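Local atomic coordinates of mandelate racemase/muconate lactonizing protein (Thermobispora bispora, PDB entry 3VC5), a protein that probably catalyses the magnesium-dependent dehydration of D-glucarate to 5-dehydro-4-deoxy-D-glucarate, as a member of the mandelate racemase/muconate lactonizing enzyme family. Residues A166-G174 / G184-Q195. Residues are numbered along the deposited sequence; the frame is centred on the assembly and turned at random.
Sequences AYLFYKWAG and GPALDPDGIVAQ
Lys171 and Ala186 form a single antiparallel bridge, a hydrogen-bonded pair. Lys171 N donates to Ala186 O at 2.9 Å, and Ala186 N returns a straighter bond (168° at the hydrogen) to Lys171 O. The lysine chain bends at chi3 and chi4 (-67° and -63°), which brings its amine back to the next residue's carbonyl and across to that of Gly184. Lys171 NZ meets Gly184 O at 2.9 Å from above the carbonyl plane and Trp172 O at 2.8 Å almost head-on. Asp181 adds a salt bridge to the same amine. A methionine in place of this lysine would probably leave both carbonyls and Asp181 without their shared donor. The Ile192 and Tyr170 side chains cross at about a right angle. Ile192 CD1 lies over one face of Tyr170, 4.1 Å from the ring centroid, while Ala186 O sits at the ring edge, in plane. Ile192 CG2 also touches Leu168 CD1 at 3.9 Å. Asp188 is the N-cap of helix 189-203, its OD1 accepting from Gly191 N at 2.9 Å. Leu210 and Leu227 extend the packing around Ile192. Tyr167 points away from the helix, and its OH hydrogen-bonds Lys209 and Lys211, the latter a predicted proton acceptor. The contact joins the first strand and helix of a beta-alpha-beta unit, 161-169, 189-203 and 208-211, in the enolase-type barrel domain.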
loop_
_atom_site.group_PDB
_atom_site.type_symbol
_atom_site.label_atom_id
_atom_site.label_comp_id
_atom_site.label_asym_id
_atom_site.label_seq_id
_atom_site.Cartn_x
_atom_site.Cartn_y
_atom_site.Cartn_z
ATOM N N ALA A 166 17.685 3.837 21.583
ATOM C CA ALA A 166 17.774 3.487 22.984
ATOM C C ALA A 166 16.503 3.989 23.665
ATOM O O ALA A 166 16.274 5.207 23.716
ATOM C CB ALA A 166 19.001 4.178 23.609
ATOM N N TYR A 167 15.703 3.065 24.188
ATOM C CA TYR A 167 14.395 3.397 24.778
ATOM C C TYR A 167 14.603 3.581 26.284
ATOM O O TYR A 167 14.620 2.625 27.046
ATOM C CB TYR A 167 13.367 2.296 24.517
ATOM C CG TYR A 167 11.930 2.801 24.439
ATOM C CD1 TYR A 167 11.503 3.915 25.167
ATOM C CD2 TYR A 167 10.990 2.120 23.657
ATOM C CE1 TYR A 167 10.187 4.372 25.074
ATOM C CE2 TYR A 167 9.656 2.582 23.555
ATOM C CZ TYR A 167 9.261 3.684 24.274
ATOM O OH TYR A 167 7.948 4.190 24.172
ATOM N N LEU A 168 14.830 4.825 26.691
ATOM C CA LEU A 168 15.094 5.126 28.086
ATOM C C LEU A 168 13.793 5.370 28.852
ATOM O O LEU A 168 12.813 5.990 28.332
ATOM C CB LEU A 168 15.995 6.358 28.207
ATOM C CG LEU A 168 17.257 6.432 27.337
ATOM C CD1 LEU A 168 18.070 7.711 27.636
ATOM C CD2 LEU A 168 18.144 5.179 27.553
ATOM N N PHE A 169 13.820 4.947 30.109
ATOM C CA PHE A 169 12.709 5.125 31.019
ATOM C C PHE A 169 13.218 5.571 32.362
ATOM O O PHE A 169 14.234 5.056 32.840
ATOM C CB PHE A 169 12.010 3.797 31.296
ATOM C CG PHE A 169 11.184 3.266 30.139
ATOM C CD1 PHE A 169 11.781 2.594 29.080
ATOM C CD2 PHE A 169 9.799 3.418 30.141
ATOM C CE1 PHE A 169 11.004 2.072 28.015
ATOM C CE2 PHE A 169 9.005 2.915 29.070
ATOM C CZ PHE A 169 9.604 2.257 28.015
ATOM N N TYR A 170 12.468 6.448 33.012
ATOM C CA TYR A 170 12.599 6.567 34.454
ATOM C C TYR A 170 12.149 5.239 35.057
ATOM O O TYR A 170 11.219 4.603 34.553
ATOM C CB TYR A 170 11.752 7.716 34.987
ATOM C CG TYR A 170 12.162 9.070 34.485
ATOM C CD1 TYR A 170 13.262 9.741 35.043
ATOM C CD2 TYR A 170 11.426 9.719 33.502
ATOM C CE1 TYR A 170 13.626 10.994 34.602
ATOM C CE2 TYR A 170 11.778 10.988 33.065
ATOM C CZ TYR A 170 12.880 11.624 33.624
ATOM O OH TYR A 170 13.234 12.888 33.197
ATOM N N LYS A 171 12.865 4.762 36.071
ATOM C CA LYS A 171 12.495 3.500 36.696
ATOM C C LYS A 171 12.958 3.395 38.131
ATOM O O LYS A 171 13.945 4.023 38.520
ATOM C CB LYS A 171 13.066 2.329 35.886
ATOM C CG LYS A 171 14.618 2.295 35.877
ATOM C CD LYS A 171 15.178 1.147 35.017
ATOM C CE LYS A 171 14.858 -0.245 35.606
ATOM N NZ LYS A 171 15.499 -0.485 36.972
ATOM N N TRP A 172 12.223 2.619 38.922
ATOM C CA TRP A 172 12.670 2.290 40.271
ATOM C C TRP A 172 13.835 1.311 40.157
ATOM O O TRP A 172 14.075 0.762 39.074
ATOM C CB TRP A 172 11.537 1.676 41.081
ATOM C CG TRP A 172 10.351 2.572 41.208
ATOM C CD1 TRP A 172 10.350 3.948 41.226
ATOM C CD2 TRP A 172 8.989 2.165 41.374
ATOM N NE1 TRP A 172 9.054 4.416 41.370
ATOM C CE2 TRP A 172 8.205 3.342 41.473
ATOM C CE3 TRP A 172 8.352 0.922 41.449
ATOM C CZ2 TRP A 172 6.819 3.305 41.634
ATOM C CZ3 TRP A 172 6.973 0.890 41.622
ATOM C CH2 TRP A 172 6.223 2.077 41.707
ATOM N N ALA A 173 14.545 1.072 41.263
ATOM C CA ALA A 173 15.679 0.153 41.256
ATOM C C ALA A 173 15.185 -1.281 41.033
ATOM O O ALA A 173 15.916 -2.130 40.501
ATOM C CB ALA A 173 16.420 0.254 42.565
ATOM N N GLY A 174 13.947 -1.550 41.443
ATOM C CA GLY A 174 13.353 -2.896 41.296
ATOM C C GLY A 174 11.883 -2.796 41.634
ATOM O O GLY A 174 11.419 -1.730 42.071
ATOM N N GLY A 184 19.680 -0.514 37.482
ATOM C CA GLY A 184 19.728 0.593 38.445
ATOM C C GLY A 184 18.481 1.447 38.316
ATOM O O GLY A 184 17.743 1.372 37.305
ATOM N N PRO A 185 18.227 2.269 39.337
ATOM C CA PRO A 185 17.152 3.262 39.268
ATOM C C PRO A 185 17.544 4.380 38.301
ATOM O O PRO A 185 18.743 4.581 38.036
ATOM C CB PRO A 185 17.109 3.807 40.701
ATOM C CG PRO A 185 18.535 3.685 41.173
ATOM C CD PRO A 185 19.035 2.399 40.565
ATOM N N ALA A 186 16.551 5.114 37.794
ATOM C CA ALA A 186 16.796 6.346 37.033
ATOM C C ALA A 186 15.632 7.284 37.331
ATOM O O ALA A 186 14.508 7.074 36.871
ATOM C CB ALA A 186 16.895 6.067 35.531
ATOM N N LEU A 187 15.891 8.312 38.125
ATOM C CA LEU A 187 14.811 9.187 38.588
ATOM C C LEU A 187 15.140 10.676 38.406
ATOM O O LEU A 187 14.398 11.551 38.874
ATOM C CB LEU A 187 14.485 8.874 40.053
ATOM C CG LEU A 187 14.035 7.442 40.371
ATOM C CD1 LEU A 187 14.046 7.161 41.871
ATOM C CD2 LEU A 187 12.652 7.208 39.787
ATOM N N ASP A 188 16.234 10.953 37.698
ATOM C CA ASP A 188 16.719 12.320 37.493
ATOM C C ASP A 188 17.671 12.322 36.295
ATOM O O ASP A 188 17.961 11.253 35.736
ATOM C CB ASP A 188 17.390 12.856 38.762
ATOM C CG ASP A 188 18.541 11.984 39.254
ATOM O OD1 ASP A 188 19.122 11.175 38.498
ATOM O OD2 ASP A 188 18.886 12.137 40.438
ATOM N N PRO A 189 18.118 13.510 35.862
ATOM C CA PRO A 189 18.942 13.581 34.665
ATOM C C PRO A 189 20.204 12.720 34.738
ATOM O O PRO A 189 20.527 12.050 33.749
ATOM C CB PRO A 189 19.285 15.082 34.578
ATOM C CG PRO A 189 18.084 15.747 35.152
ATOM C CD PRO A 189 17.710 14.857 36.321
ATOM N N ASP A 190 20.907 12.737 35.875
ATOM C CA ASP A 190 22.094 11.906 36.044
ATOM C C ASP A 190 21.785 10.424 35.835
ATOM O O ASP A 190 22.534 9.698 35.158
ATOM C CB ASP A 190 22.686 12.090 37.443
ATOM C CG ASP A 190 23.461 13.390 37.595
ATOM O OD1 ASP A 190 23.686 14.122 36.605
ATOM O OD2 ASP A 190 23.867 13.677 38.731
ATOM N N GLY A 191 20.703 9.967 36.454
ATOM C CA GLY A 191 20.310 8.571 36.358
ATOM C C GLY A 191 19.941 8.168 34.936
ATOM O O GLY A 191 20.270 7.083 34.501
ATOM N N ILE A 192 19.243 9.043 34.214
ATOM C CA ILE A 192 18.887 8.807 32.817
ATOM C C ILE A 192 20.124 8.796 31.912
ATOM O O ILE A 192 20.269 7.927 31.036
ATOM C CB ILE A 192 17.832 9.854 32.344
ATOM C CG1 ILE A 192 16.471 9.573 33.018
ATOM C CG2 ILE A 192 17.748 9.949 30.804
ATOM C CD1 ILE A 192 15.776 8.294 32.553
ATOM N N VAL A 193 21.035 9.742 32.125
ATOM C CA VAL A 193 22.273 9.723 31.372
ATOM C C VAL A 193 23.045 8.423 31.663
ATOM O O VAL A 193 23.606 7.832 30.745
ATOM C CB VAL A 193 23.150 10.973 31.652
ATOM C CG1 VAL A 193 24.534 10.812 31.022
ATOM C CG2 VAL A 193 22.484 12.217 31.096
ATOM N N ALA A 194 23.078 7.971 32.914
ATOM C CA ALA A 194 23.818 6.742 33.222
ATOM C C ALA A 194 23.180 5.545 32.507
ATOM O O ALA A 194 23.887 4.668 31.986
ATOM C CB ALA A 194 23.880 6.496 34.719
ATOM N N GLN A 195 21.843 5.517 32.497
ATOM C CA GLN A 195 21.110 4.451 31.823
ATOM C C GLN A 195 21.425 4.448 30.318
ATOM O O GLN A 195 21.633 3.386 29.709
ATOM C CB GLN A 195 19.607 4.623 32.057
ATOM C CG GLN A 195 18.732 3.474 31.533
ATOM C CD GLN A 195 17.277 3.832 31.697
ATOM O OE1 GLN A 195 16.746 3.855 32.819
ATOM N NE2 GLN A 195 16.643 4.175 30.607
#